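Local coordinates for UPF0062 protein MJ1593 (PDB 2YX5), which is of unknown function but belongs to the UPF0062 (PurS) family of small alpha/beta proteins and forms an assembly of four copies, at residues R24-N27 against N33-E36; E61-L66 against Y75-E80. One frame throughout, in Å; residues are numbered along the deposited sequence.

How the contacts relate
The two contacts lie on opposite sides of the chain's centre, about 31 Å apart between centres and about 14 Å between nearest atoms, and do not touch. They come in series: contact 1 joins helix 17-28 to the start of strand 34-47, and contact 2 then joins helix 52-67 to strand 73-81, so each sets a helix against the strand that follows it. Both strands belong to one antiparallel sheet, in which 34-47 and 73-81 are the outermost within this chain and 2-10 runs between them. Both contacts meet the second subunit: V34 and E36 extend the sheet into it by an antiparallel ladder, and E61, M62, K65 and L66 pack on its F31 and L29.

Contact 1. Residues R24-N27 against N33-E36; sequences RALN and NVKE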
ATOM      1  N   ARG A  24      -3.718  17.392  -1.212  1.00 50.35           N
ATOM      2  CA  ARG A  24      -4.485  18.034  -2.262  1.00 59.14           C
ATOM      3  C   ARG A  24      -5.956  17.588  -2.321  1.00 53.50           C
ATOM      4  O   ARG A  24      -6.868  18.419  -2.444  1.00 51.70           O
ATOM      5  CB  ARG A  24      -3.751  17.845  -3.592  1.00 50.75           C
ATOM      6  CG  ARG A  24      -2.432  18.623  -3.597  1.00 48.20           C
ATOM      7  CD  ARG A  24      -1.589  18.303  -4.812  1.00 66.94           C
ATOM      8  NE  ARG A  24      -0.313  19.022  -4.849  1.00 75.22           N
ATOM      9  CZ  ARG A  24       0.727  18.772  -4.060  1.00 77.95           C
ATOM     10  NH1 ARG A  24       0.669  17.811  -3.146  1.00 70.60           N
ATOM     11  NH2 ARG A  24       1.840  19.482  -4.193  1.00 83.44           N
ATOM     12  N   ALA A  25      -6.199  16.292  -2.198  1.00 51.41           N
ATOM     13  CA  ALA A  25      -7.567  15.819  -2.210  1.00 42.61           C
ATOM     14  C   ALA A  25      -8.281  16.398  -0.990  1.00 47.60           C
ATOM     15  O   ALA A  25      -9.481  16.662  -1.036  1.00 37.16           O
ATOM     16  CB  ALA A  25      -7.606  14.293  -2.167  1.00 39.96           C
ATOM     17  N   LEU A  26      -7.554  16.591   0.109  1.00 43.52           N
ATOM     18  CA  LEU A  26      -8.192  17.141   1.309  1.00 45.20           C
ATOM     19  C   LEU A  26      -8.540  18.619   1.125  1.00 52.32           C
ATOM     20  O   LEU A  26      -9.625  19.061   1.494  1.00 46.98           O
ATOM     21  CB  LEU A  26      -7.304  16.964   2.532  1.00 48.77           C
ATOM     22  CG  LEU A  26      -7.390  15.563   3.096  1.00 48.18           C
ATOM     23  CD1 LEU A  26      -6.423  15.416   4.269  1.00 33.12           C
ATOM     24  CD2 LEU A  26      -8.822  15.289   3.502  1.00 43.79           C
ATOM     25  N   ASN A  27      -7.615  19.378   0.551  1.00 46.86           N
ATOM     26  CA  ASN A  27      -7.877  20.779   0.303  1.00 53.14           C
ATOM     27  C   ASN A  27      -8.997  20.875  -0.716  1.00 60.03           C
ATOM     28  O   ASN A  27      -9.887  21.722  -0.601  1.00 64.72           O
ATOM     29  CB  ASN A  27      -6.630  21.479  -0.232  1.00 47.26           C
ATOM     30  CG  ASN A  27      -5.525  21.555   0.793  1.00 56.69           C
ATOM     31  OD1 ASN A  27      -5.779  21.611   2.005  1.00 53.13           O
ATOM     32  ND2 ASN A  27      -4.288  21.572   0.316  1.00 54.07           N
ATOM     33  N   ASN A  33      -7.573  23.911   6.033  1.00 48.15           N
ATOM     34  CA  ASN A  33      -6.815  23.934   7.300  1.00 49.01           C
ATOM     35  C   ASN A  33      -5.621  22.988   7.177  1.00 48.47           C
ATOM     36  O   ASN A  33      -4.517  23.256   7.764  1.00 49.04           O
ATOM     37  CB  ASN A  33      -7.703  23.400   8.430  1.00 48.98           C
ATOM     38  CG  ASN A  33      -8.354  24.502   9.162  1.00 66.03           C
ATOM     39  OD1 ASN A  33      -7.701  25.574   9.369  1.00 73.11           O
ATOM     40  ND2 ASN A  33      -9.623  24.317   9.582  1.00 71.13           N
ATOM     41  N   VAL A  34      -5.841  21.876   6.463  1.00 48.11           N
ATOM     42  CA  VAL A  34      -4.794  20.881   6.278  1.00 48.40           C
ATOM     43  C   VAL A  34      -3.656  21.513   5.513  1.00 50.63           C
ATOM     44  O   VAL A  34      -3.809  21.949   4.367  1.00 48.95           O
ATOM     45  CB  VAL A  34      -5.315  19.628   5.544  1.00 50.14           C
ATOM     46  CG1 VAL A  34      -4.198  18.588   5.424  1.00 50.01           C
ATOM     47  CG2 VAL A  34      -6.503  19.041   6.313  1.00 41.17           C
ATOM     48  N   LYS A  35      -2.505  21.571   6.166  1.00 48.55           N
ATOM     49  CA  LYS A  35      -1.344  22.185   5.561  1.00 55.43           C
ATOM     50  C   LYS A  35      -0.306  21.212   5.031  1.00 56.29           C
ATOM     51  O   LYS A  35       0.460  21.548   4.130  1.00 46.75           O
ATOM     52  CB  LYS A  35      -0.705  23.151   6.567  1.00 62.16           C
ATOM     53  CG  LYS A  35      -1.513  24.432   6.757  1.00 62.07           C
ATOM     54  CD  LYS A  35      -1.539  25.249   5.468  1.00 75.66           C
ATOM     55  CE  LYS A  35      -2.291  26.559   5.635  1.00 83.08           C
ATOM     56  NZ  LYS A  35      -1.993  27.496   4.518  1.00 85.27           N
ATOM     57  N   GLU A  36      -0.288  20.004   5.577  1.00 49.89           N
ATOM     58  CA  GLU A  36       0.684  19.018   5.154  1.00 57.00           C
ATOM     59  C   GLU A  36       0.304  17.619   5.620  1.00 50.98           C
ATOM     60  O   GLU A  36      -0.225  17.452   6.716  1.00 42.50           O
ATOM     61  CB  GLU A  36       2.037  19.407   5.718  1.00 51.71           C
ATOM     62  CG  GLU A  36       3.148  18.450   5.417  1.00 72.78           C
ATOM     63  CD  GLU A  36       4.463  18.983   5.922  1.00 81.43           C
ATOM     64  OE1 GLU A  36       4.785  20.144   5.589  1.00 86.37           O
ATOM     65  OE2 GLU A  36       5.171  18.256   6.647  1.00 83.19           O
TER
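L26 meets V34 across the turn that leads out of helix 17-28 into strand 34-47, and N27, one residue further on, comes near the same valine. On L26 the touching branch is CD1, which comes obliquely onto the valine methyls and lies 4.0 Å from V34 CG1 and 4.2 Å from V34 CG2. A chi1 of -80° sets CG of L26 opposite the carbonyl carbon and directs CD1 at V34. This is a helix-loop-strand connection: the end of helix 17-28 lies beside the start of strand 34-47, an edge strand of the chain's own antiparallel sheet, and V34 supplies the apolar surface on the strand side. Both L26 and V34 are buried, and the second subunit completes the setting, with M62 of that chain packed on L26 and I45 of that chain on V34; V34 and E36 also extend the sheet antiparallel into that subunit. Beyond L26, the helix presents N27, whose CA is 6.7 Å from CA of V34, the closest pair of CA atoms across the two segments. The end of the N27 side chain comes near V34, while F28 of the third subunit packs on this asparagine as well.

Contact 2. Residues E61-L66 against Y75-E80; sequences EMCKKL and YEIKVE
C63 and Y75 carry this contact, with I77 as a smaller third partner. C63 projects from helix 52-67 onto one face of the Y75 ring, and both of its side-chain atoms lie above that face. C63 CB is 3.8 Å from the centroid of the Y75 ring, a CH-pi contact. The sulfur is displaced from the ring centre, with SG of C63 3.9 Å from the same Y75 centroid and 23° off the normal, which makes a Cys sulfur-aromatic contact over the face. Its nearest ring atom is CD1 of Y75, 3.6 Å from C63 SG, while C63 CB leans over the CZ end, 3.7 Å from Y75 CZ. The two cysteine atoms therefore use different parts of the ring: SG lies over the CD1-CE1 edge, CB nearer the CZ end.

On the strand side, CG of Y75 takes the crowded position between its backbone N and carbonyl carbon (chi1 66°), and the ring reaches C63. Two residues on, I77 points the same way from the strand, and its CD1 comes 4.0 Å from C63 SG, so the sulfur is touched by an aromatic face and by a methyl. In the same chain, C63 also packs on V6 and Y75 on I8 of strand 2-10, while I77 also touches V59 one helical turn back.

The segment axes approach to 10.3 Å and run nearly antiparallel, at 153°. Alternate residues Y75 and I77 of strand 73-81, outermost within this chain, face the helix, and a helix laid over one face of an antiparallel sheet in this way is typical of a two-layer alpha/beta sandwich.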
ATOM      1  N   GLU A  61      17.203  -6.935  12.829  1.00 49.71           N
ATOM      2  CA  GLU A  61      17.644  -7.856  11.799  1.00 46.53           C
ATOM      3  C   GLU A  61      16.543  -8.120  10.766  1.00 47.55           C
ATOM      4  O   GLU A  61      16.813  -8.186   9.566  1.00 44.62           O
ATOM      5  CB  GLU A  61      18.067  -9.173  12.426  1.00 51.15           C
ATOM      6  CG  GLU A  61      19.485  -9.183  12.864  1.00 71.93           C
ATOM      7  CD  GLU A  61      20.413  -9.010  11.693  1.00 82.37           C
ATOM      8  OE1 GLU A  61      20.343  -9.864  10.774  1.00 77.12           O
ATOM      9  OE2 GLU A  61      21.196  -8.027  11.694  1.00 82.77           O
ATOM     10  N   MET A  62      15.307  -8.292  11.233  1.00 42.27           N
ATOM     11  CA  MET A  62      14.171  -8.532  10.336  1.00 48.57           C
ATOM     12  C   MET A  62      14.078  -7.403   9.311  1.00 46.03           C
ATOM     13  O   MET A  62      13.870  -7.640   8.127  1.00 44.73           O
ATOM     14  CB  MET A  62      12.873  -8.593  11.135  1.00 38.89           C
ATOM     15  CG  MET A  62      12.779  -9.773  12.086  1.00 43.92           C
ATOM     16  SD  MET A  62      11.326  -9.607  13.155  1.00 58.42           S
ATOM     17  CE  MET A  62      11.930 -10.238  14.758  1.00 50.32           C
ATOM     18  N   CYS A  63      14.241  -6.180   9.800  1.00 41.63           N
ATOM     19  CA  CYS A  63      14.201  -4.982   8.982  1.00 48.10           C
ATOM     20  C   CYS A  63      15.341  -5.030   7.989  1.00 54.52           C
ATOM     21  O   CYS A  63      15.141  -4.883   6.779  1.00 50.23           O
ATOM     22  CB  CYS A  63      14.386  -3.723   9.856  1.00 46.20           C
ATOM     23  SG  CYS A  63      12.957  -3.172  10.804  1.00 47.72           S
ATOM     24  N   LYS A  64      16.540  -5.229   8.533  1.00 60.25           N
ATOM     25  CA  LYS A  64      17.761  -5.265   7.752  1.00 64.73           C
ATOM     26  C   LYS A  64      17.718  -6.249   6.627  1.00 58.55           C
ATOM     27  O   LYS A  64      18.227  -5.955   5.559  1.00 62.73           O
ATOM     28  CB  LYS A  64      18.978  -5.581   8.623  1.00 75.66           C
ATOM     29  CG  LYS A  64      20.297  -5.547   7.847  1.00 90.82           C
ATOM     30  CD  LYS A  64      21.472  -6.066   8.668  1.00101.41           C
ATOM     31  CE  LYS A  64      21.650  -5.282   9.961  1.00108.08           C
ATOM     32  NZ  LYS A  64      21.921  -3.842   9.709  1.00111.87           N
ATOM     33  N   LYS A  65      17.119  -7.412   6.842  1.00 49.60           N
ATOM     34  CA  LYS A  65      17.089  -8.377   5.761  1.00 53.24           C
ATOM     35  C   LYS A  65      15.739  -8.693   5.095  1.00 53.99           C
ATOM     36  O   LYS A  65      15.665  -9.594   4.262  1.00 54.69           O
ATOM     37  CB  LYS A  65      17.776  -9.670   6.199  1.00 62.41           C
ATOM     38  CG  LYS A  65      17.118 -10.379   7.349  1.00 66.48           C
ATOM     39  CD  LYS A  65      17.787 -11.746   7.594  1.00 83.50           C
ATOM     40  CE  LYS A  65      19.295 -11.643   7.861  1.00 84.04           C
ATOM     41  NZ  LYS A  65      19.894 -12.989   8.091  1.00 90.44           N
ATOM     42  N   LEU A  66      14.680  -7.960   5.436  1.00 41.84           N
ATOM     43  CA  LEU A  66      13.390  -8.209   4.796  1.00 48.85           C
ATOM     44  C   LEU A  66      12.450  -7.026   4.760  1.00 47.53           C
ATOM     45  O   LEU A  66      12.135  -6.503   3.697  1.00 51.05           O
ATOM     46  CB  LEU A  66      12.648  -9.376   5.458  1.00 42.23           C
ATOM     47  CG  LEU A  66      11.359  -9.749   4.716  1.00 49.72           C
ATOM     48  CD1 LEU A  66      11.724 -10.201   3.303  1.00 44.97           C
ATOM     49  CD2 LEU A  66      10.603 -10.836   5.437  1.00 40.32           C
ATOM     50  N   TYR A  75      13.425   3.644   9.069  1.00 47.74           N
ATOM     51  CA  TYR A  75      12.519   2.917   9.952  1.00 51.38           C
ATOM     52  C   TYR A  75      12.915   3.094  11.403  1.00 50.55           C
ATOM     53  O   TYR A  75      14.037   3.473  11.692  1.00 46.24           O
ATOM     54  CB  TYR A  75      12.488   1.422   9.572  1.00 39.94           C
ATOM     55  CG  TYR A  75      13.786   0.699   9.800  1.00 46.03           C
ATOM     56  CD1 TYR A  75      14.148   0.255  11.075  1.00 58.77           C
ATOM     57  CD2 TYR A  75      14.676   0.484   8.755  1.00 56.69           C
ATOM     58  CE1 TYR A  75      15.369  -0.388  11.303  1.00 65.71           C
ATOM     59  CE2 TYR A  75      15.909  -0.161   8.968  1.00 54.96           C
ATOM     60  CZ  TYR A  75      16.249  -0.596  10.240  1.00 71.40           C
ATOM     61  OH  TYR A  75      17.450  -1.258  10.443  1.00 69.08           O
ATOM     62  N   GLU A  76      11.975   2.861  12.308  1.00 51.40           N
ATOM     63  CA  GLU A  76      12.253   2.952  13.728  1.00 52.07           C
ATOM     64  C   GLU A  76      11.501   1.860  14.468  1.00 53.44           C
ATOM     65  O   GLU A  76      10.408   1.476  14.064  1.00 42.62           O
ATOM     66  CB  GLU A  76      11.916   4.336  14.276  1.00 56.04           C
ATOM     67  CG  GLU A  76      10.583   4.913  13.878  1.00 80.08           C
ATOM     68  CD  GLU A  76      10.346   6.283  14.518  1.00 93.07           C
ATOM     69  OE1 GLU A  76      10.281   6.345  15.773  1.00 92.39           O
ATOM     70  OE2 GLU A  76      10.228   7.289  13.769  1.00 91.13           O
ATOM     71  N   ILE A  77      12.104   1.365  15.553  1.00 48.69           N
ATOM     72  CA  ILE A  77      11.548   0.269  16.345  1.00 46.71           C
ATOM     73  C   ILE A  77      11.307   0.522  17.836  1.00 52.75           C
ATOM     74  O   ILE A  77      12.212   0.910  18.575  1.00 58.30           O
ATOM     75  CB  ILE A  77      12.467  -0.978  16.224  1.00 46.15           C
ATOM     76  CG1 ILE A  77      12.715  -1.292  14.741  1.00 40.65           C
ATOM     77  CG2 ILE A  77      11.846  -2.165  16.948  1.00 44.82           C
ATOM     78  CD1 ILE A  77      13.996  -2.060  14.489  1.00 37.89           C
ATOM     79  N   LYS A  78      10.082   0.274  18.271  1.00 50.26           N
ATOM     80  CA  LYS A  78       9.697   0.423  19.668  1.00 54.98           C
ATOM     81  C   LYS A  78       9.311  -0.973  20.157  1.00 51.27           C
ATOM     82  O   LYS A  78       8.564  -1.684  19.489  1.00 44.12           O
ATOM     83  CB  LYS A  78       8.502   1.370  19.790  1.00 60.62           C
ATOM     84  CG  LYS A  78       8.774   2.756  19.218  1.00 83.57           C
ATOM     85  CD  LYS A  78       7.498   3.469  18.749  1.00 88.82           C
ATOM     86  CE  LYS A  78       7.837   4.757  17.988  1.00 90.09           C
ATOM     87  NZ  LYS A  78       6.637   5.419  17.408  1.00 85.57           N
ATOM     88  N   VAL A  79       9.833  -1.372  21.310  1.00 47.13           N
ATOM     89  CA  VAL A  79       9.528  -2.691  21.864  1.00 49.01           C
ATOM     90  C   VAL A  79       8.914  -2.537  23.253  1.00 54.94           C
ATOM     91  O   VAL A  79       9.502  -1.916  24.136  1.00 52.74           O
ATOM     92  CB  VAL A  79      10.812  -3.577  21.957  1.00 44.87           C
ATOM     93  CG1 VAL A  79      10.495  -4.911  22.600  1.00 40.83           C
ATOM     94  CG2 VAL A  79      11.393  -3.791  20.583  1.00 47.63           C
ATOM     95  N   GLU A  80       7.719  -3.082  23.431  1.00 55.25           N
ATOM     96  CA  GLU A  80       7.049  -3.025  24.714  1.00 65.31           C
ATOM     97  C   GLU A  80       6.772  -4.433  25.179  1.00 69.77           C
ATOM     98  O   GLU A  80       6.332  -5.268  24.387  1.00 64.71           O
ATOM     99  CB  GLU A  80       5.724  -2.291  24.600  1.00 73.57           C
ATOM    100  CG  GLU A  80       5.833  -0.815  24.319  1.00 94.61           C
ATOM    101  CD  GLU A  80       4.467  -0.165  24.261  1.00106.85           C
ATOM    102  OE1 GLU A  80       3.632  -0.636  23.454  1.00110.52           O
ATOM    103  OE2 GLU A  80       4.229   0.804  25.022  1.00109.77           O
TER